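Local coordinates for protein putative phosphosugar isomerase (Silicibacter pomeroyi DSS-3, PDB 3FJ1) that is of unknown function but, as a double SIS-domain protein, probably binds phosphosugars or related carbohydrate derivatives and may act as an isomerase or aminotransferase, at residues 10-13 with 14-17; 186-189 with 190-194; 286-289 with 290-293. One frame throughout, in Å; residues are numbered along the deposited sequence.

Contact 1 of 3, residues 10-13 with 14-17; sequences RREI and DEIP
R10 and D14, one turn apart on helix 8-41, form an i to i+4 salt bridge on the helix that opens this two-SIS-domain chain. The grip is side-on and two-pronged: R10 NE meets D14 OD2 at 3.0 Å in a nearly straight bond, and R10 NH2 meets D14 OD1 at 2.7 Å. Both oxygens lie close to the guanidinium plane, yet the carboxylate is turned 49° against that plane, and the nitrogens reach it from above its own plane. R10 gets there with CG anti to the backbone N (chi1 -173°) and with bends at chi2 and chi3 that carry the guanidinium forward to D14. I13 CG2 lies over the centre of one guanidinium face, S318 OG takes an N-H of NH1, and S191 O takes one of NH2, so the R10 head is fixed on several sides.

E12 and E15 run side by side in the same direction, their carboxylates only 9° from parallel, with E15 OE1 3.6 Å from E12 CG. Two acids so close would probably repel if bare, but their ends have separate partners: E12 bonds to L148 N and S149 OG, and E15 to K154.

I16, with CG1 beside its backbone N, sets CD1 3.8 Å from I13 CA. Both isoleucines turn to helices 153-171 and 308-326. The backbone follows the helix less evenly here. E15 N shares weak bonds with R11 O and E12 O, and I16 N bonds to I13 O at 3.2 Å. P17 has no N-H to continue the pattern and kinks the helix; its ring CD stands 3.7 Å from I13 O.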
loop_
_atom_site.group_PDB
_atom_site.type_symbol
_atom_site.label_atom_id
_atom_site.label_comp_id
_atom_site.label_asym_id
_atom_site.label_seq_id
_atom_site.Cartn_x
_atom_site.Cartn_y
_atom_site.Cartn_z
ATOM N N ARG A 10 10.752 -25.091 7.428
ATOM C CA ARG A 10 10.969 -25.319 8.865
ATOM C C ARG A 10 12.433 -25.161 9.265
ATOM O O ARG A 10 12.720 -24.610 10.316
ATOM C CB ARG A 10 10.461 -26.689 9.315
ATOM C CG ARG A 10 10.515 -26.882 10.843
ATOM C CD ARG A 10 9.527 -25.978 11.602
ATOM N NE ARG A 10 10.121 -25.416 12.808
ATOM C CZ ARG A 10 9.475 -24.622 13.663
ATOM N NH1 ARG A 10 8.185 -24.362 13.505
ATOM N NH2 ARG A 10 10.106 -24.145 14.717
ATOM N N ARG A 11 13.353 -25.669 8.448
ATOM C CA ARG A 11 14.781 -25.533 8.736
ATOM C C ARG A 11 15.098 -24.041 8.908
ATOM O O ARG A 11 15.816 -23.647 9.809
ATOM C CB ARG A 11 15.634 -26.028 7.564
ATOM C CG ARG A 11 15.609 -27.515 7.273
ATOM C CD ARG A 11 16.472 -28.253 8.195
ATOM N NE ARG A 11 16.531 -29.688 7.899
ATOM C CZ ARG A 11 16.939 -30.596 8.768
ATOM N NH1 ARG A 11 17.275 -30.236 9.997
ATOM N NH2 ARG A 11 16.952 -31.882 8.427
ATOM N N GLU A 12 14.531 -23.229 8.029
ATOM C CA GLU A 12 14.901 -21.845 8.067
ATOM C C GLU A 12 14.230 -21.124 9.248
ATOM O O GLU A 12 14.868 -20.277 9.868
ATOM C CB GLU A 12 14.802 -21.242 6.666
ATOM C CG GLU A 12 15.875 -21.929 5.793
ATOM C CD GLU A 12 15.885 -21.568 4.323
ATOM O OE1 GLU A 12 15.224 -20.596 3.910
ATOM O OE2 GLU A 12 16.613 -22.255 3.568
ATOM N N ILE A 13 13.009 -21.506 9.614
ATOM C CA ILE A 13 12.368 -20.975 10.812
ATOM C C ILE A 13 13.209 -21.323 12.060
ATOM O O ILE A 13 13.372 -20.472 12.960
ATOM C CB ILE A 13 10.915 -21.508 10.974
ATOM C CG1 ILE A 13 10.003 -20.955 9.879
ATOM C CG2 ILE A 13 10.364 -21.139 12.353
ATOM C CD1 ILE A 13 8.643 -21.706 9.744
ATOM N N ASP A 14 13.751 -22.533 12.136
ATOM C CA ASP A 14 14.553 -22.918 13.302
ATOM C C ASP A 14 15.934 -22.251 13.314
ATOM O O ASP A 14 16.630 -22.268 14.333
ATOM C CB ASP A 14 14.662 -24.426 13.407
ATOM C CG ASP A 14 13.388 -25.051 13.917
ATOM O OD1 ASP A 14 12.765 -24.453 14.815
ATOM O OD2 ASP A 14 12.995 -26.120 13.411
ATOM N N GLU A 15 16.340 -21.705 12.175
ATOM C CA GLU A 15 17.577 -20.885 12.112
ATOM C C GLU A 15 17.357 -19.401 12.396
ATOM O O GLU A 15 18.351 -18.683 12.513
ATOM C CB GLU A 15 18.223 -20.964 10.717
ATOM C CG GLU A 15 18.734 -22.337 10.313
ATOM C CD GLU A 15 19.092 -22.493 8.824
ATOM O OE1 GLU A 15 18.727 -21.622 7.998
ATOM O OE2 GLU A 15 19.725 -23.547 8.469
ATOM N N ILE A 16 16.092 -18.930 12.477
ATOM C CA ILE A 16 15.827 -17.500 12.694
ATOM C C ILE A 16 16.488 -16.939 13.967
ATOM O O ILE A 16 17.172 -15.921 13.901
ATOM C CB ILE A 16 14.308 -17.132 12.629
ATOM C CG1 ILE A 16 13.772 -17.196 11.192
ATOM C CG2 ILE A 16 14.022 -15.713 13.241
ATOM C CD1 ILE A 16 12.226 -17.173 11.083
ATOM N N PRO A 17 16.316 -17.591 15.126
ATOM C CA PRO A 17 16.994 -17.037 16.314
ATOM C C PRO A 17 18.535 -16.848 16.188
ATOM O O PRO A 17 19.042 -15.778 16.577
ATOM C CB PRO A 17 16.645 -18.047 17.411
ATOM C CG PRO A 17 15.334 -18.652 16.954
ATOM C CD PRO A 17 15.486 -18.761 15.467
#

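Contact 2 of 3, residues 186-189 with 190-194; sequences TLAA and ASRID
S191 bends back onto A188 at the C-terminal end of helix 183-191, a serine returning its hydroxyl to the carbonyl three residues earlier. S191 OG donates to A188 O at 2.6 Å; chi1 of 68° brings the hydroxyl between the backbone N and the carbonyl carbon, from where it meets that oxygen. A188 O also draws weak bonds from S191 N and R192 N, so three donors converge on it as the helix unwinds.

The regular i to i+4 pattern holds up to here: A190 N gives T186 O a 2.9 Å bond and S191 N gives L187 O another. It then tightens to a 3-10-like step, R192 N bonding A189 O at 2.9 Å from well above the carbonyl plane. Of the last carbonyls, A190 O takes a weak bond from I193 N and a hydrogen bond from S315 OG, while S191 O takes S318 OG.

R192 lies back along the helix, bent at chi3, and spreads its guanidinium flat over the last turn. A188 O stands 3.5 Å above the guanidinium plane, over the centre of one face, and R192 NH2 comes to 3.4 Å from A189 CA.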
loop_
_atom_site.group_PDB
_atom_site.type_symbol
_atom_site.label_atom_id
_atom_site.label_comp_id
_atom_site.label_asym_id
_atom_site.label_seq_id
_atom_site.Cartn_x
_atom_site.Cartn_y
_atom_site.Cartn_z
ATOM N N THR A 186 13.521 -14.599 22.596
ATOM C CA THR A 186 12.116 -14.363 22.311
ATOM C C THR A 186 11.686 -15.143 21.079
ATOM O O THR A 186 10.621 -15.782 21.081
ATOM C CB THR A 186 11.859 -12.846 22.099
ATOM O OG1 THR A 186 12.263 -12.126 23.272
ATOM C CG2 THR A 186 10.358 -12.544 21.839
ATOM N N LEU A 187 12.506 -15.094 20.021
ATOM C CA LEU A 187 12.124 -15.715 18.746
ATOM C C LEU A 187 12.238 -17.219 18.791
ATOM O O LEU A 187 11.466 -17.924 18.116
ATOM C CB LEU A 187 12.905 -15.131 17.565
ATOM C CG LEU A 187 12.648 -13.618 17.357
ATOM C CD1 LEU A 187 13.423 -13.092 16.131
ATOM C CD2 LEU A 187 11.157 -13.270 17.247
ATOM N N ALA A 188 13.166 -17.711 19.603
ATOM C CA ALA A 188 13.287 -19.153 19.815
ATOM C C ALA A 188 11.955 -19.647 20.401
ATOM O O ALA A 188 11.364 -20.597 19.893
ATOM C CB ALA A 188 14.431 -19.473 20.741
ATOM N N ALA A 189 11.492 -18.974 21.463
ATOM C CA ALA A 189 10.220 -19.278 22.109
ATOM C C ALA A 189 9.076 -19.189 21.106
ATOM O O ALA A 189 8.272 -20.131 20.948
ATOM C CB ALA A 189 10.010 -18.334 23.283
ATOM N N ALA A 190 8.999 -18.043 20.379
ATOM C CA ALA A 190 7.985 -17.873 19.356
ATOM C C ALA A 190 7.932 -18.983 18.298
ATOM O O ALA A 190 6.858 -19.324 17.811
ATOM C CB ALA A 190 8.190 -16.487 18.651
ATOM N N SER A 191 9.084 -19.540 17.922
ATOM C CA SER A 191 9.121 -20.563 16.895
ATOM C C SER A 191 8.560 -21.893 17.412
ATOM O O SER A 191 8.295 -22.780 16.621
ATOM C CB SER A 191 10.543 -20.782 16.389
ATOM O OG SER A 191 11.375 -21.368 17.379
ATOM N N ARG A 192 8.412 -22.027 18.726
ATOM C CA ARG A 192 7.862 -23.259 19.326
ATOM C C ARG A 192 6.315 -23.221 19.456
ATOM O O ARG A 192 5.710 -24.106 20.087
ATOM C CB ARG A 192 8.550 -23.527 20.674
ATOM C CG ARG A 192 10.060 -23.822 20.529
ATOM C CD ARG A 192 10.734 -24.290 21.860
ATOM N NE ARG A 192 10.984 -23.186 22.806
ATOM C CZ ARG A 192 12.123 -22.471 22.904
ATOM N NH1 ARG A 192 13.205 -22.752 22.150
ATOM N NH2 ARG A 192 12.218 -21.477 23.803
ATOM N N ILE A 193 5.675 -22.229 18.839
ATOM C CA ILE A 193 4.235 -22.057 18.859
ATOM C C ILE A 193 3.741 -22.346 17.429
ATOM O O ILE A 193 4.398 -21.924 16.456
ATOM C CB ILE A 193 3.867 -20.618 19.241
ATOM C CG1 ILE A 193 4.272 -20.362 20.702
ATOM C CG2 ILE A 193 2.374 -20.361 18.978
ATOM C CD1 ILE A 193 4.226 -18.919 21.116
ATOM N N ASP A 194 2.678 -23.142 17.286
ATOM C CA ASP A 194 2.163 -23.401 15.939
ATOM C C ASP A 194 0.645 -23.395 15.809
ATOM O O ASP A 194 0.114 -23.761 14.778
ATOM C CB ASP A 194 2.843 -24.623 15.305
ATOM C CG ASP A 194 2.582 -25.902 16.040
ATOM O OD1 ASP A 194 1.564 -26.000 16.763
ATOM O OD2 ASP A 194 3.376 -26.844 15.830
#

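Contact 3 of 3, residues 286-289 with 290-293; sequences ATTG and RVTR
T288 reaches forward across G289 to R290 and makes an ST turn, the threonine hydroxyl accepting the backbone N-H two residues on, in the loop after strand 284-286 of the second SIS domain. From CB, itself 3.9 Å from R290 N, the side chain splits. The OG1 branch lies anti to the backbone N (chi1 168°) and takes R290 N at 2.9 Å, with a fairly straight N-H angle of 166°. The same oxygen brushes the start of the arginine chain, 3.3 Å from R290 CB, before that chain runs on away from the loop. E267 OE2 is a second polar partner of OG1, so this one hydroxyl links the turn to helix 267-279.

The CG2 branch points to the apolar side and stops 4.2 Å from V291 CG1. That valine methyl also meets A286 CB at 3.9 Å, giving a small cluster of three methyl groups, while V291 CG2 sits 3.4 Å from T288 O. With a valine in place of T288, R290 N and the E267 carboxylate would probably lose the hydroxyl they share, and the turn its tie to helix 267-279.

Just before T288, T287 is the centre of an inverse gamma turn, closed by a weak bond from T288 N to A286 O. The loop thus leaves the parallel sheet at strand 284-286, crosses beside helix 267-279, where V291 touches D275, and heads for strand 295-296.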
loop_
_atom_site.group_PDB
_atom_site.type_symbol
_atom_site.label_atom_id
_atom_site.label_comp_id
_atom_site.label_asym_id
_atom_site.label_seq_id
_atom_site.Cartn_x
_atom_site.Cartn_y
_atom_site.Cartn_z
ATOM N N ALA A 286 -6.720 -13.968 18.137
ATOM C CA ALA A 286 -5.888 -12.752 18.249
ATOM C C ALA A 286 -4.744 -12.974 19.204
ATOM O O ALA A 286 -4.909 -13.702 20.171
ATOM C CB ALA A 286 -6.721 -11.546 18.647
ATOM N N THR A 287 -3.596 -12.338 18.946
ATOM C CA THR A 287 -2.353 -12.530 19.736
ATOM C C THR A 287 -2.316 -11.584 20.942
ATOM O O THR A 287 -1.388 -10.807 21.097
ATOM C CB THR A 287 -1.075 -12.308 18.882
ATOM O OG1 THR A 287 -1.025 -10.940 18.449
ATOM C CG2 THR A 287 -1.041 -13.219 17.592
ATOM N N THR A 288 -3.325 -11.679 21.788
ATOM C CA THR A 288 -3.443 -10.830 22.954
ATOM C C THR A 288 -4.423 -11.446 23.945
ATOM O O THR A 288 -5.436 -12.040 23.564
ATOM C CB THR A 288 -3.909 -9.408 22.591
ATOM O OG1 THR A 288 -4.285 -8.710 23.783
ATOM C CG2 THR A 288 -5.089 -9.431 21.620
ATOM N N GLY A 289 -4.106 -11.228 25.216
ATOM C CA GLY A 289 -4.930 -11.651 26.327
ATOM C C GLY A 289 -6.126 -10.757 26.524
ATOM O O GLY A 289 -7.022 -11.102 27.288
ATOM N N ARG A 290 -6.159 -9.630 25.820
ATOM C CA ARG A 290 -7.235 -8.647 25.976
ATOM C C ARG A 290 -8.571 -9.012 25.340
ATOM O O ARG A 290 -9.574 -8.403 25.671
ATOM C CB ARG A 290 -6.814 -7.294 25.421
ATOM C CG ARG A 290 -5.627 -6.697 26.095
ATOM C CD ARG A 290 -5.466 -5.293 25.634
ATOM N NE ARG A 290 -6.426 -4.456 26.339
ATOM C CZ ARG A 290 -6.117 -3.486 27.198
ATOM N NH1 ARG A 290 -4.854 -3.116 27.405
ATOM N NH2 ARG A 290 -7.094 -2.832 27.797
ATOM N N VAL A 291 -8.588 -9.970 24.419
ATOM C CA VAL A 291 -9.845 -10.398 23.810
ATOM C C VAL A 291 -10.621 -11.268 24.804
ATOM O O VAL A 291 -10.032 -12.102 25.507
ATOM C CB VAL A 291 -9.656 -11.186 22.498
ATOM C CG1 VAL A 291 -9.167 -10.230 21.384
ATOM C CG2 VAL A 291 -8.729 -12.356 22.694
ATOM N N THR A 292 -11.934 -11.068 24.825
ATOM C CA THR A 292 -12.831 -11.764 25.732
ATOM C C THR A 292 -13.801 -12.688 24.987
ATOM O O THR A 292 -14.412 -13.560 25.613
ATOM C CB THR A 292 -13.589 -10.731 26.576
ATOM O OG1 THR A 292 -14.567 -10.065 25.782
ATOM C CG2 THR A 292 -12.610 -9.675 27.096
ATOM N N ARG A 293 -13.924 -12.506 23.666
ATOM C CA ARG A 293 -14.798 -13.296 22.796
ATOM C C ARG A 293 -13.924 -14.053 21.773
ATOM O O ARG A 293 -13.993 -15.262 21.629
ATOM C CB ARG A 293 -15.754 -12.330 22.082
ATOM C CG ARG A 293 -16.901 -12.960 21.306
ATOM C CD ARG A 293 -18.167 -13.052 22.142
ATOM N NE ARG A 293 -18.821 -11.744 22.289
ATOM C CZ ARG A 293 -19.942 -11.537 22.974
ATOM N NH1 ARG A 293 -20.542 -12.544 23.589
ATOM N NH2 ARG A 293 -20.467 -10.316 23.047
#

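Along the chain the contacts come in series, 10-13 with 14-17 first and 286-289 with 290-293 last. Contacts 1 and 2 are neighbours in space, their centres 10 Å apart: helix 8-41 lies against helix 183-191, P17 CG packs 3.6 Å from A188 N, and I16 meets L187. Both also touch helix 308-326, so the first helix, the end of helix 183-191 and the last modelled helix pack together. Contact 3 stands apart in the second SIS domain, on the loop leading to strand 295-296 of the parallel sheet; its centre is 19 Å from that of contact 2 and 27 Å from that of contact 1.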